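Local atomic coordinates of glycoside hydrolase family 15, cellulose signaling associated protein envoy (Hypocrea jecorina, PDB entry 4WUJ), a protein that binds flavin mononucleotide in its LOV domain and serves as a fungal blue-light photoreceptor that links light and oxidative-stress signalling. Residues N26-L31 and H104-V109; V109-Y114 and N123-L128. All blocks are in the same frame, centred on the assembly; numbering follows the deposited sequence.

Contact 1 (N26-L31 and H104-V109); sequences NPTIDL and HQEVQV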
loop_
_atom_site.group_PDB
_atom_site.type_symbol
_atom_site.label_atom_id
_atom_site.label_comp_id
_atom_site.label_asym_id
_atom_site.label_seq_id
_atom_site.Cartn_x
_atom_site.Cartn_y
_atom_site.Cartn_z
ATOM N N ASN C 26 -2.848 -4.510 22.376
ATOM C CA ASN C 26 -1.719 -3.972 23.137
ATOM C C ASN C 26 -0.657 -3.289 22.296
ATOM O O ASN C 26 0.532 -3.396 22.594
ATOM C CB ASN C 26 -1.077 -5.072 23.974
ATOM C CG ASN C 26 -2.016 -5.610 25.024
ATOM O OD1 ASN C 26 -2.256 -4.956 26.045
ATOM N ND2 ASN C 26 -2.566 -6.805 24.780
ATOM N N PRO C 27 -1.082 -2.557 21.255
ATOM C CA PRO C 27 -0.089 -1.845 20.453
ATOM C C PRO C 27 0.828 -1.031 21.334
ATOM O O PRO C 27 0.432 -0.540 22.384
ATOM C CB PRO C 27 -0.937 -0.910 19.581
ATOM C CG PRO C 27 -2.222 -0.759 20.313
ATOM C CD PRO C 27 -2.449 -2.114 20.937
ATOM N N THR C 28 2.052 -0.881 20.868
ATOM C CA THR C 28 3.072 -0.146 21.570
ATOM C C THR C 28 3.400 1.111 20.799
ATOM O O THR C 28 3.734 2.141 21.377
ATOM C CB THR C 28 4.333 -1.036 21.695
ATOM O OG1 THR C 28 4.220 -1.852 22.866
ATOM C CG2 THR C 28 5.609 -0.205 21.756
ATOM N N ILE C 29 3.342 1.020 19.478
ATOM C CA ILE C 29 3.594 2.176 18.641
ATOM C C ILE C 29 2.299 2.486 17.944
ATOM O O ILE C 29 1.537 1.572 17.630
ATOM C CB ILE C 29 4.654 1.892 17.583
ATOM C CG1 ILE C 29 6.004 1.645 18.249
ATOM C CG2 ILE C 29 4.734 3.032 16.576
ATOM C CD1 ILE C 29 6.355 0.166 18.296
ATOM N N ASP C 30 2.038 3.772 17.738
ATOM C CA ASP C 30 0.910 4.202 16.916
ATOM C C ASP C 30 1.499 4.488 15.547
ATOM O O ASP C 30 2.318 5.400 15.391
ATOM C CB ASP C 30 0.217 5.458 17.486
ATOM C CG ASP C 30 -1.056 5.834 16.698
ATOM O OD1 ASP C 30 -1.839 4.907 16.371
ATOM O OD2 ASP C 30 -1.266 7.036 16.385
ATOM N N LEU C 31 1.117 3.674 14.566
ATOM C CA LEU C 31 1.668 3.810 13.224
ATOM C C LEU C 31 1.239 5.144 12.630
ATOM O O LEU C 31 2.040 5.836 11.999
ATOM C CB LEU C 31 1.237 2.616 12.348
ATOM C CG LEU C 31 1.864 1.285 12.824
ATOM C CD1 LEU C 31 1.315 0.069 12.075
ATOM C CD2 LEU C 31 3.389 1.340 12.710
ATOM N N HIS C 104 10.006 -11.295 19.009
ATOM C CA HIS C 104 8.712 -11.030 18.357
ATOM C C HIS C 104 8.036 -9.787 18.942
ATOM O O HIS C 104 6.829 -9.777 19.157
ATOM C CB HIS C 104 7.779 -12.221 18.488
ATOM C CG HIS C 104 8.333 -13.473 17.901
ATOM N ND1 HIS C 104 7.589 -14.621 17.759
ATOM C CD2 HIS C 104 9.563 -13.756 17.411
ATOM C CE1 HIS C 104 8.338 -15.560 17.207
ATOM N NE2 HIS C 104 9.540 -15.057 16.985
ATOM N N GLN C 105 8.824 -8.750 19.207
ATOM C CA GLN C 105 8.310 -7.518 19.769
ATOM C C GLN C 105 8.303 -6.428 18.724
ATOM O O GLN C 105 9.271 -6.268 17.971
ATOM C CB GLN C 105 9.192 -7.022 20.926
ATOM C CG GLN C 105 9.039 -7.742 22.252
ATOM C CD GLN C 105 10.196 -7.438 23.180
ATOM O OE1 GLN C 105 11.063 -6.611 22.858
ATOM N NE2 GLN C 105 10.229 -8.105 24.331
ATOM N N GLU C 106 7.229 -5.648 18.739
ATOM C CA GLU C 106 7.154 -4.400 17.998
ATOM C C GLU C 106 8.344 -3.588 18.389
ATOM O O GLU C 106 8.757 -3.636 19.543
ATOM C CB GLU C 106 5.911 -3.604 18.404
ATOM C CG GLU C 106 4.635 -4.163 17.863
ATOM C CD GLU C 106 3.406 -3.551 18.513
ATOM O OE1 GLU C 106 3.355 -2.297 18.680
ATOM O OE2 GLU C 106 2.491 -4.349 18.834
ATOM N N VAL C 107 8.851 -2.792 17.459
ATOM C CA VAL C 107 9.935 -1.911 17.765
ATOM C C VAL C 107 9.967 -0.796 16.783
ATOM O O VAL C 107 9.644 -0.956 15.602
ATOM C CB VAL C 107 11.289 -2.651 17.704
ATOM C CG1 VAL C 107 11.467 -3.331 16.341
ATOM C CG2 VAL C 107 12.437 -1.710 17.981
ATOM N N GLN C 108 10.366 0.362 17.260
ATOM C CA GLN C 108 10.502 1.485 16.368
ATOM C C GLN C 108 11.729 2.245 16.769
ATOM O O GLN C 108 11.865 2.673 17.929
ATOM C CB GLN C 108 9.244 2.367 16.390
ATOM C CG GLN C 108 9.360 3.620 15.564
ATOM C CD GLN C 108 8.072 4.449 15.584
ATOM O OE1 GLN C 108 7.645 4.943 16.630
ATOM N NE2 GLN C 108 7.433 4.567 14.432
ATOM N N VAL C 109 12.620 2.401 15.803
ATOM C CA VAL C 109 13.851 3.112 15.998
ATOM C C VAL C 109 14.097 3.998 14.808
ATOM O O VAL C 109 13.427 3.923 13.788
ATOM C CB VAL C 109 15.080 2.141 16.100
ATOM C CG1 VAL C 109 14.754 0.950 16.987
ATOM C CG2 VAL C 109 15.520 1.685 14.713
HETATM O O HOH W 1 4.970 6.489 14.188
#
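Ile29 and Glu106 pass each other in opposite directions: Ile29 CD1 lies 3.8 Å from Glu106 CB, near the root of the acid, while the carboxylate reaches back to the backbone ahead of Ile29. With CG anti to its carbonyl carbon (chi1 -74°) and the chain extended beyond, Glu106 places OE1 2.9 Å from Thr28 N. That bond is fairly straight, 157° at the hydrogen, and the donor sits above the carboxylate plane, 27° out of it. Ile29 N makes a second, weak bond to the same Glu106 OE1 at 3.4 Å, so one oxygen receives two consecutive N-H groups, while OE2 forms a salt bridge with Arg24. The contact thus ties the segment that follows helix 14-22 to the start of strand 107-114 of the PAS-type sheet, just past the Schellman motif in which His104 closes helix 92-103. An alanine at Glu106 would remove the carboxylate, and the backbone at Thr28 and Ile29 would probably be held less firmly, with Arg24 losing this salt-bridge partner. Gln108 crosses Ile29 obliquely; its CB meets Ile29 CG1 at 3.8 Å, and its OE1 approaches Ile29 CG2 at 3.5 Å. The amide end goes on to a water, which accepts from Gln108 NE2 at 3.1 Å and donates to Asp30 O, also at 3.1 Å.

Contact 2 (V109-Y114 and N123-L128); sequences VRIVNY and NVVTIL. With FMN (flavin mononucleotide), chain I.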
loop_
_atom_site.group_PDB
_atom_site.type_symbol
_atom_site.label_atom_id
_atom_site.label_comp_id
_atom_site.label_asym_id
_atom_site.label_seq_id
_atom_site.Cartn_x
_atom_site.Cartn_y
_atom_site.Cartn_z
ATOM N N VAL C 109 12.620 2.401 15.803
ATOM C CA VAL C 109 13.851 3.112 15.998
ATOM C C VAL C 109 14.097 3.998 14.808
ATOM O O VAL C 109 13.427 3.923 13.788
ATOM C CB VAL C 109 15.080 2.141 16.100
ATOM C CG1 VAL C 109 14.754 0.950 16.987
ATOM C CG2 VAL C 109 15.520 1.685 14.713
ATOM N N ARG C 110 15.101 4.839 14.940
ATOM C CA ARG C 110 15.539 5.663 13.848
ATOM C C ARG C 110 16.978 5.296 13.687
ATOM O O ARG C 110 17.660 4.970 14.671
ATOM C CB ARG C 110 15.328 7.162 14.184
ATOM C CG ARG C 110 16.545 7.927 14.715
ATOM C CD ARG C 110 16.203 9.369 15.291
ATOM N NE ARG C 110 17.424 9.919 15.880
ATOM C CZ ARG C 110 17.805 9.730 17.150
ATOM N NH1 ARG C 110 17.020 9.100 18.010
ATOM N NH2 ARG C 110 18.955 10.222 17.589
ATOM N N ILE C 111 17.456 5.324 12.459
ATOM C CA ILE C 111 18.749 4.780 12.186
ATOM C C ILE C 111 19.175 5.297 10.863
ATOM O O ILE C 111 18.322 5.610 10.030
ATOM C CB ILE C 111 18.668 3.179 12.115
ATOM C CG1 ILE C 111 19.989 2.569 11.676
ATOM C CG2 ILE C 111 17.541 2.700 11.165
ATOM C CD1 ILE C 111 19.970 1.034 11.709
ATOM N N VAL C 112 20.470 5.332 10.604
ATOM C CA VAL C 112 20.922 5.774 9.302
ATOM C C VAL C 112 21.006 4.641 8.332
ATOM O O VAL C 112 21.705 3.647 8.580
ATOM C CB VAL C 112 22.281 6.459 9.378
ATOM C CG1 VAL C 112 22.828 6.722 7.961
ATOM C CG2 VAL C 112 22.166 7.764 10.221
ATOM N N ASN C 113 20.289 4.775 7.216
ATOM C CA ASN C 113 20.540 3.912 6.070
ATOM C C ASN C 113 21.043 4.669 4.857
ATOM O O ASN C 113 21.140 5.907 4.842
ATOM C CB ASN C 113 19.295 3.084 5.674
ATOM C CG ASN C 113 18.786 2.215 6.802
ATOM O OD1 ASN C 113 17.593 1.912 6.853
ATOM N ND2 ASN C 113 19.676 1.834 7.734
ATOM N N TYR C 114 21.329 3.890 3.828
ATOM C CA TYR C 114 21.925 4.403 2.628
ATOM C C TYR C 114 21.105 3.943 1.446
ATOM O O TYR C 114 20.845 2.751 1.290
ATOM C CB TYR C 114 23.371 3.945 2.557
ATOM C CG TYR C 114 24.147 4.520 3.736
ATOM C CD1 TYR C 114 24.666 5.812 3.685
ATOM C CD2 TYR C 114 24.301 3.795 4.918
ATOM C CE1 TYR C 114 25.354 6.359 4.768
ATOM C CE2 TYR C 114 24.985 4.325 6.004
ATOM C CZ TYR C 114 25.508 5.619 5.930
ATOM O OH TYR C 114 26.193 6.157 7.009
ATOM N N ASN C 123 16.167 6.973 8.496
ATOM C CA ASN C 123 15.039 6.121 8.219
ATOM C C ASN C 123 14.282 5.872 9.506
ATOM O O ASN C 123 14.880 5.414 10.498
ATOM C CB ASN C 123 15.575 4.810 7.614
ATOM C CG ASN C 123 14.475 3.873 7.173
ATOM O OD1 ASN C 123 13.295 4.133 7.420
ATOM N ND2 ASN C 123 14.861 2.759 6.528
ATOM N N VAL C 124 12.989 6.185 9.547
ATOM C CA VAL C 124 12.209 5.770 10.721
ATOM C C VAL C 124 11.553 4.399 10.455
ATOM O O VAL C 124 10.487 4.269 9.794
ATOM C CB VAL C 124 11.194 6.812 11.189
ATOM C CG1 VAL C 124 10.508 6.366 12.465
ATOM C CG2 VAL C 124 11.870 8.184 11.372
ATOM N N VAL C 125 12.219 3.382 11.001
ATOM C CA VAL C 125 11.876 1.990 10.759
ATOM C C VAL C 125 11.059 1.474 11.886
ATOM O O VAL C 125 11.422 1.612 13.062
ATOM C CB VAL C 125 13.139 1.109 10.667
ATOM C CG1 VAL C 125 12.755 -0.314 10.420
ATOM C CG2 VAL C 125 14.083 1.605 9.557
ATOM N N THR C 126 9.958 0.851 11.543
ATOM C CA THR C 126 9.121 0.156 12.523
ATOM C C THR C 126 9.000 -1.296 12.102
ATOM O O THR C 126 8.668 -1.571 10.953
ATOM C CB THR C 126 7.670 0.686 12.520
ATOM O OG1 THR C 126 7.667 2.085 12.758
ATOM C CG2 THR C 126 6.832 -0.027 13.572
ATOM N N ILE C 127 9.183 -2.222 13.034
ATOM C CA ILE C 127 9.086 -3.620 12.721
ATOM C C ILE C 127 8.024 -4.237 13.573
ATOM O O ILE C 127 8.027 -4.102 14.797
ATOM C CB ILE C 127 10.473 -4.305 12.906
ATOM C CG1 ILE C 127 11.493 -3.548 12.059
ATOM C CG2 ILE C 127 10.393 -5.777 12.519
ATOM C CD1 ILE C 127 12.921 -3.896 12.240
ATOM N N LEU C 128 7.087 -4.898 12.923
ATOM C CA LEU C 128 6.010 -5.568 13.613
ATOM C C LEU C 128 6.003 -7.075 13.326
ATOM O O LEU C 128 6.298 -7.503 12.223
ATOM C CB LEU C 128 4.678 -4.930 13.199
ATOM C CG LEU C 128 4.656 -3.409 13.426
ATOM C CD1 LEU C 128 5.017 -2.609 12.186
ATOM C CD2 LEU C 128 3.311 -3.004 13.915
HETATM N N1 FMN I . 17.389 -2.354 9.119
HETATM C C2 FMN I . 17.648 -1.111 8.581
HETATM O O2 FMN I . 18.724 -0.555 8.793
HETATM N N3 FMN I . 16.696 -0.487 7.779
HETATM C C4 FMN I . 15.483 -1.074 7.517
HETATM O O4 FMN I . 14.681 -0.495 6.790
HETATM C C4A FMN I . 15.205 -2.338 8.058
HETATM N N5 FMN I . 13.996 -2.970 7.797
HETATM C C5A FMN I . 13.728 -4.194 8.342
HETATM C C6 FMN I . 12.503 -4.774 8.071
HETATM C C7 FMN I . 12.201 -6.028 8.576
HETATM C C7M FMN I . 10.857 -6.608 8.264
HETATM C C8 FMN I . 13.149 -6.701 9.380
HETATM C C8M FMN I . 12.827 -8.065 9.938
HETATM C C9 FMN I . 14.380 -6.094 9.663
HETATM C C9A FMN I . 14.679 -4.840 9.144
HETATM N N10 FMN I . 15.905 -4.215 9.396
HETATM C C10 FMN I . 16.166 -2.970 8.856
HETATM C "C1'" FMN I . 16.981 -4.787 10.293
HETATM C "C2'" FMN I . 17.956 -5.792 9.725
HETATM O "O2'" FMN I . 17.303 -6.551 8.734
HETATM C "C3'" FMN I . 18.524 -6.634 10.904
HETATM O "O3'" FMN I . 17.472 -7.268 11.624
HETATM C "C4'" FMN I . 19.332 -5.741 11.875
HETATM O "O4'" FMN I . 20.466 -5.256 11.187
HETATM C "C5'" FMN I . 19.732 -6.453 13.180
HETATM O "O5'" FMN I . 20.323 -7.708 12.893
HETATM P P FMN I . 21.889 -7.839 12.624
HETATM O O1P FMN I . 22.108 -9.295 12.247
HETATM O O2P FMN I . 22.427 -6.986 11.527
HETATM O O3P FMN I . 22.626 -7.519 13.883
#
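Asn113 OD1 is gripped by two donors: FMN N3 at 2.7 Å, nearly straight with 168° at the hydrogen, and Asn123 ND2 at 2.9 Å, lying in the carbonyl plane of the acceptor. The two asparagine amides stand almost perpendicular, 87° apart. The other arm of the Asn113 amide gives ND2 to FMN O2 at 2.8 Å, and a weak bond from ND2 to Val112 O further limits rotation of the group. Asn113 thus pairs with both N3 and O2 of the flavin, as in LOV domains generally, while Asn123, which also lines the pocket, helps to position Asn113 OD1 and has its own OD1 held by Ala145 N. The hairpin that carries these residues is antiparallel, with Val109-Val125 and Ile111-Asn123 as hydrogen-bonded pairs flanking the non-hydrogen-bonded pair Arg110-Val124, where Arg110 CA makes a CA-H...O contact of 3.4 Å with Asn123 O. On the flavin side, Ile111 CG2 meets Val125 CG2 at 4.0 Å. Val125 CG1 stands over the ring system 3.9 Å from FMN N5, and Ile127 CD1 lies over the same ring face, 3.7 Å from FMN C9A. Strand 139-144 borders strand 120-129, Tyr7 of the second subunit bonds Val124 O and Thr126 OG1, and Ile111 packs on Ala93 and Met97 of helix 92-103.

In the fold
Contacts 1 and 2 follow one another along strand 107-114 and share Val109, with centres about 13 Å apart. They are stitched together across the sheet: Ile127 N lies 2.9 Å from Val107 O in a backbone hydrogen bond, and Gln108 NE2 makes a weak one to Thr126 OG1 at 3.0 Å. Leu31 CD2 adds packing on Thr126 CG2 at 3.8 Å, so the segment before strand 39-44 touches contact 2 as well. Contact 2 forms part of the flavin pocket itself, whereas the Val107 side chain of contact 1 stays about 8 Å from FMN. The second subunit meets both, with its Met3 against Gln108 and its Ile6 against Val124.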